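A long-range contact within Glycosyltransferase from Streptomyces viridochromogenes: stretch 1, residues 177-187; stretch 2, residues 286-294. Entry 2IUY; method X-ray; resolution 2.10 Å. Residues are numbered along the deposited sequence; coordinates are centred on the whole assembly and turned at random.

Stretch 1 (177-187) ALEAAAFAHAC
Stretch 2, residues 286-294: VVGYGTDFA

Where a helix is rich in alanine, its surface is low enough for an irregular segment to lie close against it, and the few large side chains then decide the fit. The contact between residues 177-187 and 286-294 of this glycosyltransferase illustrates the principle. The first stretch is helical, with phi/psi near -60/-42 over most of its length and i to i+4 bonds such as Phe183 N to Glu179 O (2.9 Å) and Ala186 N to Ala182 O (2.9 Å). The second has no regular helix or strand across the contact. Its 290-294 portion runs in the same general sense as the helix: Glu179 CA lies 5.0 Å from Thr291 CA, and Ala186 CA lies 6.2 Å from Phe293 CA. No hydrogen bond crosses between the stretches; the two sides together bury 402 Å², largely through close fit of carbon surfaces, with two carbonyl oxygens also in contact.

The main bump is Phe293 (phi/psi -106/121, chi1 -64°, m; chi2 -74°), whose CA-to-CB bond points toward the helix. It fills a hollow formed by Glu179, Ala182, Phe183 and Ala186. The small Ala186 lets the base of the side chain come close, with Ala186 CB 3.8 Å from Phe293 CB, while Ala182 CB stands 4.1 Å from Phe293 CD2. Farther along the ring, Phe293 CE2 approaches Glu179 O to 3.5 Å.

Phe183 (chi1 -180°, t; chi2 95°) supplies another wall. Its CB sits over one face of the Phe293 ring, 4.0 Å from the centroid and 27° off the normal, a CH-pi contact in which Phe183 CB reaches Phe293 CE2 at 3.6 Å. Beyond it, the Phe183 ring turns its edge to the Phe293 face, with centroids 5.1 Å apart and planes at 86°. Val287 (chi1 -58°, m) extends the apolar patch, placing its CG1 4.2 Å from Phe183 CE1.

A second fit lies nearer the N-terminal side of the first stretch. Thr291 (phi/psi -113/5, chi1 61°, p) brings its CB to 3.6 Å from Ala182 CB, and its CG2 lies 3.9 Å from Glu179 CG and 4.2 Å from Leu178 CD2. Glu179 (chi1 -67°, m; chi2 81°, p; chi3 8°) also packs by its aliphatic portion against the backbone, Glu179 CG lying 3.2 Å from Gly290 O. The positive phi of Gly290 (83/-171) favours glycine in itself. A weak bond from Phe293 N to Thr291 O (3.2 Å) spans the short link from Thr291, whose CA-to-CB bond lies sideways to the helix, to Phe293, whose bond points toward it.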

ATOM      1  N   ALA A 177      16.301   0.459  -0.716  1.00  7.30           N
ATOM      2  CA  ALA A 177      16.758   1.816  -0.350  1.00  8.55           C
ATOM      3  C   ALA A 177      18.148   2.100  -0.930  1.00  9.04           C
ATOM      4  O   ALA A 177      18.427   3.209  -1.431  1.00  9.98           O
ATOM      5  CB  ALA A 177      16.743   2.025   1.190  1.00  6.48           C
ATOM      6  N   LEU A 178      19.011   1.098  -0.845  1.00  8.85           N
ATOM      7  CA  LEU A 178      20.396   1.210  -1.311  1.00  8.51           C
ATOM      8  C   LEU A 178      20.458   1.399  -2.805  1.00  8.12           C
ATOM      9  O   LEU A 178      21.143   2.281  -3.323  1.00  7.61           O
ATOM     10  CB  LEU A 178      21.212  -0.032  -0.896  1.00  8.66           C
ATOM     11  CG  LEU A 178      22.651  -0.018  -1.485  1.00 10.50           C
ATOM     12  CD1 LEU A 178      23.500   0.997  -0.703  1.00 13.54           C
ATOM     13  CD2 LEU A 178      23.269  -1.360  -1.393  1.00 11.40           C
ATOM     14  N   GLU A 179      19.707   0.581  -3.507  1.00  8.53           N
ATOM     15  CA  GLU A 179      19.577   0.709  -4.965  1.00  9.18           C
ATOM     16  C   GLU A 179      18.947   2.016  -5.434  1.00  9.04           C
ATOM     17  O   GLU A 179      19.304   2.536  -6.476  1.00 11.55           O
ATOM     18  CB  GLU A 179      18.812  -0.499  -5.508  1.00  8.79           C
ATOM     19  CG  GLU A 179      19.606  -1.829  -5.371  1.00  8.39           C
ATOM     20  CD  GLU A 179      19.539  -2.480  -3.981  1.00 13.41           C
ATOM     21  OE1 GLU A 179      18.771  -2.039  -3.076  1.00 14.56           O
ATOM     22  OE2 GLU A 179      20.268  -3.468  -3.775  1.00 15.64           O
ATOM     23  N   ALA A 180      17.995   2.531  -4.685  1.00  9.20           N
ATOM     24  CA  ALA A 180      17.437   3.851  -4.927  1.00  8.89           C
ATOM     25  C   ALA A 180      18.518   4.936  -4.715  1.00  9.24           C
ATOM     26  O   ALA A 180      18.592   5.935  -5.476  1.00  8.94           O
ATOM     27  CB  ALA A 180      16.258   4.076  -4.003  1.00  7.76           C
ATOM     28  N   ALA A 181      19.360   4.767  -3.695  1.00  8.94           N
ATOM     29  CA  ALA A 181      20.489   5.728  -3.511  1.00 10.23           C
ATOM     30  C   ALA A 181      21.393   5.690  -4.754  1.00 10.74           C
ATOM     31  O   ALA A 181      21.727   6.751  -5.320  1.00 11.66           O
ATOM     32  CB  ALA A 181      21.290   5.430  -2.218  1.00  8.44           C
ATOM     33  N   ALA A 182      21.717   4.479  -5.224  1.00 10.13           N
ATOM     34  CA  ALA A 182      22.536   4.290  -6.423  1.00 10.03           C
ATOM     35  C   ALA A 182      21.888   4.945  -7.653  1.00 11.05           C
ATOM     36  O   ALA A 182      22.552   5.543  -8.480  1.00 10.63           O
ATOM     37  CB  ALA A 182      22.764   2.781  -6.702  1.00  8.25           C
ATOM     38  N   PHE A 183      20.588   4.796  -7.807  1.00 12.35           N
ATOM     39  CA  PHE A 183      19.957   5.349  -9.004  1.00 13.55           C
ATOM     40  C   PHE A 183      19.976   6.900  -8.962  1.00 14.15           C
ATOM     41  O   PHE A 183      20.295   7.571  -9.962  1.00 14.71           O
ATOM     42  CB  PHE A 183      18.551   4.733  -9.217  1.00 13.16           C
ATOM     43  CG  PHE A 183      17.844   5.259 -10.448  1.00 14.31           C
ATOM     44  CD1 PHE A 183      17.910   4.565 -11.651  1.00 10.98           C
ATOM     45  CD2 PHE A 183      17.106   6.434 -10.389  1.00 11.94           C
ATOM     46  CE1 PHE A 183      17.306   5.044 -12.783  1.00 11.56           C
ATOM     47  CE2 PHE A 183      16.484   6.932 -11.548  1.00 13.93           C
ATOM     48  CZ  PHE A 183      16.573   6.218 -12.745  1.00 11.26           C
ATOM     49  N   ALA A 184      19.630   7.458  -7.805  1.00 13.88           N
ATOM     50  CA  ALA A 184      19.720   8.904  -7.573  1.00 13.67           C
ATOM     51  C   ALA A 184      21.151   9.372  -7.819  1.00 14.24           C
ATOM     52  O   ALA A 184      21.357  10.303  -8.589  1.00 15.20           O
ATOM     53  CB  ALA A 184      19.279   9.264  -6.144  1.00 12.05           C
ATOM     54  N   HIS A 185      22.126   8.753  -7.151  1.00 14.79           N
ATOM     55  CA  HIS A 185      23.550   9.015  -7.442  1.00 15.68           C
ATOM     56  C   HIS A 185      23.892   9.047  -8.968  1.00 16.19           C
ATOM     57  O   HIS A 185      24.525   9.988  -9.446  1.00 16.94           O
ATOM     58  CB  HIS A 185      24.462   8.057  -6.676  1.00 16.00           C
ATOM     59  CG  HIS A 185      25.915   8.241  -6.997  1.00 17.06           C
ATOM     60  ND1 HIS A 185      26.567   7.488  -7.950  1.00 20.62           N
ATOM     61  CD2 HIS A 185      26.822   9.130  -6.533  1.00 17.22           C
ATOM     62  CE1 HIS A 185      27.823   7.891  -8.039  1.00 21.54           C
ATOM     63  NE2 HIS A 185      28.000   8.889  -7.193  1.00 20.23           N
ATOM     64  N   ALA A 186      23.447   8.037  -9.705  1.00 15.58           N
ATOM     65  CA  ALA A 186      23.606   7.937 -11.142  1.00 16.41           C
ATOM     66  C   ALA A 186      23.097   9.181 -11.872  1.00 17.82           C
ATOM     67  O   ALA A 186      23.666   9.568 -12.897  1.00 18.01           O
ATOM     68  CB  ALA A 186      22.871   6.670 -11.694  1.00 15.24           C
ATOM     69  N   CYS A 187      22.016   9.767 -11.347  1.00 17.54           N
ATOM     70  CA  CYS A 187      21.281  10.847 -11.988  1.00 18.29           C
ATOM     71  C   CYS A 187      21.830  12.202 -11.592  1.00 18.24           C
ATOM     72  O   CYS A 187      21.435  13.185 -12.197  1.00 18.80           O
ATOM     73  CB  CYS A 187      19.775  10.793 -11.589  1.00 18.52           C
ATOM     74  SG  CYS A 187      18.848   9.435 -12.303  1.00 20.49           S
ATOM     75  N   VAL A 286      10.185   1.022 -15.537  1.00 11.05           N
ATOM     76  CA  VAL A 286      10.892  -0.068 -14.876  1.00 11.44           C
ATOM     77  C   VAL A 286      12.395  -0.044 -15.217  1.00 13.12           C
ATOM     78  O   VAL A 286      12.794   0.201 -16.361  1.00 13.10           O
ATOM     79  CB  VAL A 286      10.232  -1.442 -15.202  1.00 10.86           C
ATOM     80  CG1 VAL A 286      11.088  -2.636 -14.710  1.00 12.29           C
ATOM     81  CG2 VAL A 286       8.855  -1.520 -14.539  1.00  9.54           C
ATOM     82  N   VAL A 287      13.212  -0.256 -14.199  1.00 12.82           N
ATOM     83  CA  VAL A 287      14.640  -0.440 -14.388  1.00 13.44           C
ATOM     84  C   VAL A 287      15.107  -1.765 -13.756  1.00 13.55           C
ATOM     85  O   VAL A 287      14.359  -2.441 -13.017  1.00 12.74           O
ATOM     86  CB  VAL A 287      15.442   0.788 -13.867  1.00 13.95           C
ATOM     87  CG1 VAL A 287      14.975   2.102 -14.588  1.00 13.56           C
ATOM     88  CG2 VAL A 287      15.331   0.953 -12.319  1.00 12.22           C
ATOM     89  N   GLY A 288      16.347  -2.131 -14.056  1.00 13.81           N
ATOM     90  CA  GLY A 288      16.952  -3.279 -13.468  1.00 13.94           C
ATOM     91  C   GLY A 288      17.202  -3.303 -11.973  1.00 13.28           C
ATOM     92  O   GLY A 288      17.223  -2.253 -11.268  1.00 13.33           O
ATOM     93  N   TYR A 289      17.421  -4.532 -11.508  1.00 12.58           N
ATOM     94  CA  TYR A 289      17.887  -4.815 -10.167  1.00 12.93           C
ATOM     95  C   TYR A 289      19.331  -4.379  -9.957  1.00 13.21           C
ATOM     96  O   TYR A 289      20.059  -4.145 -10.915  1.00 12.84           O
ATOM     97  CB  TYR A 289      17.807  -6.319  -9.938  1.00 12.98           C
ATOM     98  CG  TYR A 289      16.426  -6.838  -9.707  1.00 12.79           C
ATOM     99  CD1 TYR A 289      15.541  -6.177  -8.841  1.00 10.49           C
ATOM    100  CD2 TYR A 289      15.996  -7.997 -10.341  1.00 13.90           C
ATOM    101  CE1 TYR A 289      14.276  -6.675  -8.603  1.00 12.03           C
ATOM    102  CE2 TYR A 289      14.700  -8.492 -10.133  1.00 16.12           C
ATOM    103  CZ  TYR A 289      13.865  -7.830  -9.260  1.00 11.90           C
ATOM    104  OH  TYR A 289      12.630  -8.347  -9.041  1.00 12.86           O
ATOM    105  N   GLY A 290      19.757  -4.312  -8.697  1.00 13.99           N
ATOM    106  CA  GLY A 290      21.148  -3.959  -8.372  1.00 12.79           C
ATOM    107  C   GLY A 290      21.383  -2.461  -8.354  1.00 13.79           C
ATOM    108  O   GLY A 290      20.437  -1.675  -8.421  1.00 12.03           O
ATOM    109  N   THR A 291      22.661  -2.095  -8.247  1.00 14.71           N
ATOM    110  CA  THR A 291      23.149  -0.709  -8.110  1.00 15.45           C
ATOM    111  C   THR A 291      23.957  -0.184  -9.322  1.00 17.32           C
ATOM    112  O   THR A 291      24.532   0.918  -9.271  1.00 17.75           O
ATOM    113  CB  THR A 291      24.069  -0.555  -6.867  1.00 15.07           C
ATOM    114  OG1 THR A 291      25.227  -1.409  -6.976  1.00 15.47           O
ATOM    115  CG2 THR A 291      23.331  -0.825  -5.557  1.00 11.90           C
ATOM    116  N   ASP A 292      24.047  -0.963 -10.389  1.00 18.15           N
ATOM    117  CA  ASP A 292      24.972  -0.599 -11.451  1.00 20.73           C
ATOM    118  C   ASP A 292      24.186   0.119 -12.556  1.00 19.84           C
ATOM    119  O   ASP A 292      23.730  -0.478 -13.508  1.00 20.35           O
ATOM    120  CB  ASP A 292      25.776  -1.832 -11.944  1.00 22.29           C
ATOM    121  CG  ASP A 292      26.225  -2.784 -10.774  1.00 29.48           C
ATOM    122  OD1 ASP A 292      27.236  -2.494 -10.060  1.00 35.20           O
ATOM    123  OD2 ASP A 292      25.577  -3.855 -10.572  1.00 35.81           O
ATOM    124  N   PHE A 293      23.965   1.411 -12.377  1.00 19.32           N
ATOM    125  CA  PHE A 293      23.167   2.177 -13.327  1.00 19.03           C
ATOM    126  C   PHE A 293      24.104   3.051 -14.128  1.00 19.22           C
ATOM    127  O   PHE A 293      24.836   3.868 -13.526  1.00 19.55           O
ATOM    128  CB  PHE A 293      22.126   3.051 -12.605  1.00 17.64           C
ATOM    129  CG  PHE A 293      21.087   2.264 -11.853  1.00 17.71           C
ATOM    130  CD1 PHE A 293      20.075   1.585 -12.534  1.00 14.79           C
ATOM    131  CD2 PHE A 293      21.119   2.209 -10.451  1.00 14.87           C
ATOM    132  CE1 PHE A 293      19.097   0.856 -11.837  1.00 16.22           C
ATOM    133  CE2 PHE A 293      20.153   1.496  -9.736  1.00 14.57           C
ATOM    134  CZ  PHE A 293      19.146   0.793 -10.436  1.00 16.30           C
ATOM    135  N   ALA A 294      24.115   2.872 -15.457  1.00 19.95           N
ATOM    136  CA  ALA A 294      24.811   3.830 -16.347  1.00 20.37           C
ATOM    137  C   ALA A 294      24.167   5.209 -16.176  1.00 21.31           C
ATOM    138  O   ALA A 294      22.929   5.339 -16.318  1.00 20.65           O
ATOM    139  CB  ALA A 294      24.740   3.370 -17.786  1.00 20.66           C
TER